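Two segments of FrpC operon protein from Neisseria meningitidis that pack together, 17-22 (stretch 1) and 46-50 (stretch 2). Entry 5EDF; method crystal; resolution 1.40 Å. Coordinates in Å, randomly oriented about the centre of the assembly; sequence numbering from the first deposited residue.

Stretch 1 (17-22) HTVTFD
Stretch 2, residues 46-50: WLSDT

Stretch 1 is extended: Thr18 to Asp22 form a strand, with phi between -98° and -133° and psi between 120° and 162°. Stretch 2 crosses it steeply, the CA 18 to 21 and CA 47 to 49 directions lying 78° apart, with Val19 and Asp49 in register (CA to CA 5.4 Å). The contact buries 240 Å² summed over both sides.

Trp46, in extended conformation (-117/144), makes no contact and serves as the lead-in. Leu47 (-46/137) directs its CA-to-CB bond toward the strand. With chi1 t (-168°) and chi2 p (68°), its CD2 lies 3.9 Å from Val19 CG1 and 3.9 Å from Phe21 CZ, so one methyl touches both apolar side chains. Phe21 reaches it with chi1 m and chi2 -89°; its CB points sideways, but the ring end comes nearer, meeting the methyl obliquely. Val19 (chi1 t) also sets CG2 3.5 Å from Leu47 O. All three residues are buried, as suits their hydrocarbon side chains.

The CA-to-CB bond of Ser48 (-134/154, chi1 p) points away from the strand, and its OG is hydrogen-bonded elsewhere in the structure; its backbone CA packs 4.1 Å from Val19 CG2.

Asp49 (-53/138, chi1 m, chi2 -35°) provides the polar anchor. Its CA-to-CB bond points sideways, but the carboxylate end comes nearer the strand, and OD1 accepts the single direct hydrogen bond, from Thr20 N (2.9 Å, N-H...O angle 167°). Three waters extend this link. Water 1 accepts from Asp49 N (2.9 Å) and donates to Thr18 O (2.8 Å). Water 2 donates to Asp49 OD2 (2.7 Å) and hydrogen-bonds Thr18 OG1 (2.7 Å) and Thr20 OG1 (2.8 Å), the threonines adopting chi1 p and m respectively. Water 3 donates to Asp49 OD1 and Thr20 O, both at 2.8 Å. Aspartate suits this place because its two oxygens accept separately; threonine, because its hydroxyl reaches water 2.

Thr50 (-99/125, chi1 m) leads the chain out of reach.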

ATOM      1  N   HIS A  17     -18.865   8.017   7.226  1.00 13.68           N
ATOM      2  CA  HIS A  17     -19.192   8.539   5.930  1.00 14.00           C
ATOM      3  C   HIS A  17     -18.348   7.867   4.901  1.00 14.18           C
ATOM      4  O   HIS A  17     -17.283   7.305   5.234  1.00 14.65           O
ATOM      5  CB  HIS A  17     -18.873  10.040   5.868  1.00 14.88           C
ATOM      6  CG  HIS A  17     -19.740  10.849   6.746  1.00 17.51           C
ATOM      7  ND1 HIS A  17     -21.030  11.156   6.378  1.00 21.08           N
ATOM      8  CD2 HIS A  17     -19.537  11.383   7.965  1.00 17.33           C
ATOM      9  CE1 HIS A  17     -21.584  11.869   7.344  1.00 21.88           C
ATOM     10  NE2 HIS A  17     -20.704  12.032   8.316  1.00 20.91           N
ATOM     11  N   THR A  18     -18.829   7.884   3.677  1.00 15.73           N
ATOM     12  CA  THR A  18     -18.069   7.444   2.525  1.00 13.85           C
ATOM     13  C   THR A  18     -17.973   8.587   1.523  1.00 14.29           C
ATOM     14  O   THR A  18     -18.779   9.529   1.535  1.00 14.97           O
ATOM     15  CB  THR A  18     -18.698   6.246   1.863  1.00 15.87           C
ATOM     16  OG1 THR A  18     -20.014   6.598   1.414  1.00 17.81           O
ATOM     17  CG2 THR A  18     -18.820   5.023   2.806  1.00 16.60           C
ATOM     18  N   VAL A  19     -17.016   8.476   0.617  1.00 13.57           N
ATOM     19  CA  VAL A  19     -16.925   9.342  -0.547  1.00 12.91           C
ATOM     20  C   VAL A  19     -16.940   8.458  -1.808  1.00 13.23           C
ATOM     21  O   VAL A  19     -16.196   7.467  -1.878  1.00 13.95           O
ATOM     22  CB  VAL A  19     -15.702  10.263  -0.513  1.00 12.08           C
ATOM     23  CG1 VAL A  19     -15.609  11.154  -1.792  1.00 14.86           C
ATOM     24  CG2 VAL A  19     -15.722  11.118   0.762  1.00 13.91           C
ATOM     25  N   THR A  20     -17.714   8.858  -2.808  1.00 13.65           N
ATOM     26  CA  THR A  20     -17.824   8.158  -4.060  1.00 12.41           C
ATOM     27  C   THR A  20     -16.934   8.790  -5.136  1.00 15.14           C
ATOM     28  O   THR A  20     -16.953  10.008  -5.362  1.00 17.50           O
ATOM     29  CB  THR A  20     -19.260   8.095  -4.524  1.00 15.55           C
ATOM     30  OG1 THR A  20     -20.050   7.441  -3.520  1.00 18.06           O
ATOM     31  CG2 THR A  20     -19.381   7.371  -5.865  1.00 17.08           C
ATOM     32  N   PHE A  21     -16.132   7.937  -5.778  1.00 14.66           N
ATOM     33  CA  PHE A  21     -15.197   8.298  -6.825  1.00 14.49           C
ATOM     34  C   PHE A  21     -15.594   7.577  -8.102  1.00 15.70           C
ATOM     35  O   PHE A  21     -16.224   6.560  -8.052  1.00 15.92           O
ATOM     36  CB  PHE A  21     -13.809   7.871  -6.430  1.00 13.25           C
ATOM     37  CG  PHE A  21     -13.259   8.616  -5.245  1.00 13.00           C
ATOM     38  CD1 PHE A  21     -12.560   9.795  -5.412  1.00 17.32           C
ATOM     39  CD2 PHE A  21     -13.436   8.130  -3.959  1.00 14.12           C
ATOM     40  CE1 PHE A  21     -12.027  10.490  -4.326  1.00 18.27           C
ATOM     41  CE2 PHE A  21     -12.887   8.800  -2.881  1.00 16.27           C
ATOM     42  CZ  PHE A  21     -12.206   9.991  -3.066  1.00 15.84           C
ATOM     43  N   ASP A  22     -15.230   8.169  -9.234  1.00 15.91           N
ATOM     44  CA  ASP A  22     -15.535   7.605 -10.540  1.00 16.64           C
ATOM     45  C   ASP A  22     -14.303   7.621 -11.418  1.00 16.86           C
ATOM     46  O   ASP A  22     -13.713   8.670 -11.612  1.00 16.74           O
ATOM     47  CB  ASP A  22     -16.676   8.370 -11.241  1.00 19.26           C
ATOM     48  CG  ASP A  22     -16.995   7.804 -12.573  1.00 25.57           C
ATOM     49  OD1 ASP A  22     -17.697   6.773 -12.621  1.00 30.21           O
ATOM     50  OD2 ASP A  22     -16.518   8.375 -13.567  1.00 29.95           O
ATOM     51  N   TRP A  46     -13.183  17.125   6.563  1.00 15.29           N
ATOM     52  CA  TRP A  46     -12.882  15.943   5.780  1.00 15.03           C
ATOM     53  C   TRP A  46     -13.691  15.947   4.506  1.00 13.36           C
ATOM     54  O   TRP A  46     -14.858  16.361   4.501  1.00 14.30           O
ATOM     55  CB  TRP A  46     -13.155  14.668   6.597  1.00 15.04           C
ATOM     56  CG  TRP A  46     -12.100  14.411   7.635  1.00 14.19           C
ATOM     57  CD1 TRP A  46     -11.824  15.170   8.704  1.00 16.06           C
ATOM     58  CD2 TRP A  46     -11.157  13.316   7.652  1.00 13.87           C
ATOM     59  NE1 TRP A  46     -10.755  14.643   9.425  1.00 15.88           N
ATOM     60  CE2 TRP A  46     -10.336  13.507   8.780  1.00 13.36           C
ATOM     61  CE3 TRP A  46     -10.913  12.222   6.815  1.00 13.51           C
ATOM     62  CZ2 TRP A  46      -9.286  12.639   9.083  1.00 14.51           C
ATOM     63  CZ3 TRP A  46      -9.867  11.347   7.159  1.00 13.31           C
ATOM     64  CH2 TRP A  46      -9.102  11.572   8.255  1.00 13.30           C
ATOM     65  N   LEU A  47     -13.076  15.458   3.455  1.00 13.56           N
ATOM     66  CA  LEU A  47     -13.685  15.343   2.131  1.00 12.64           C
ATOM     67  C   LEU A  47     -15.074  14.757   2.264  1.00 14.06           C
ATOM     68  O   LEU A  47     -15.290  13.774   2.985  1.00 14.47           O
ATOM     69  CB  LEU A  47     -12.874  14.419   1.206  1.00 13.95           C
ATOM     70  CG  LEU A  47     -13.240  14.445  -0.276  1.00 12.07           C
ATOM     71  CD1 LEU A  47     -12.871  15.782  -0.880  1.00 15.48           C
ATOM     72  CD2 LEU A  47     -12.521  13.325  -0.999  1.00 14.74           C
ATOM     73  N   SER A  48     -16.016  15.339   1.520  1.00 14.64           N
ATOM     74  CA  SER A  48     -17.379  14.852   1.484  1.00 16.15           C
ATOM     75  C   SER A  48     -17.896  14.772   0.063  1.00 15.07           C
ATOM     76  O   SER A  48     -17.455  15.527  -0.796  1.00 16.67           O
ATOM     77  CB  SER A  48     -18.280  15.808   2.267  1.00 17.14           C
ATOM     78  OG  SER A  48     -18.145  17.172   1.870  1.00 17.85           O
ATOM     79  N   ASP A  49     -18.860  13.893  -0.188  1.00 14.92           N
ATOM     80  CA  ASP A  49     -19.641  13.954  -1.434  1.00 14.76           C
ATOM     81  C   ASP A  49     -20.204  15.394  -1.562  1.00 15.98           C
ATOM     82  O   ASP A  49     -20.668  15.999  -0.593  1.00 18.02           O
ATOM     83  CB  ASP A  49     -20.780  12.945  -1.372  1.00 14.90           C
ATOM     84  CG  ASP A  49     -20.313  11.508  -1.363  1.00 16.34           C
ATOM     85  OD1 ASP A  49     -19.300  11.191  -2.013  1.00 17.28           O
ATOM     86  OD2 ASP A  49     -21.013  10.676  -0.768  1.00 18.72           O
ATOM     87  N   THR A  50     -20.157  15.935  -2.771  1.00 14.09           N
ATOM     88  CA  THR A  50     -20.618  17.290  -3.024  1.00 14.16           C
ATOM     89  C   THR A  50     -22.036  17.265  -3.613  1.00 13.63           C
ATOM     90  O   THR A  50     -22.268  16.578  -4.601  1.00 16.44           O
ATOM     91  CB  THR A  50     -19.716  17.992  -4.012  1.00 18.32           C
ATOM     92  OG1 THR A  50     -18.384  18.080  -3.444  1.00 19.83           O
ATOM     93  CG2 THR A  50     -20.227  19.397  -4.334  1.00 22.28           C
TER
HETATM   94  O   HOH W   1     -19.430  12.158   2.110  1.00 16.65           O
HETATM   95  O   HOH W   2     -20.400   8.079  -0.860  1.00 18.27           O
HETATM   96  O   HOH W   3     -18.659  12.081  -4.543  1.00 21.33           O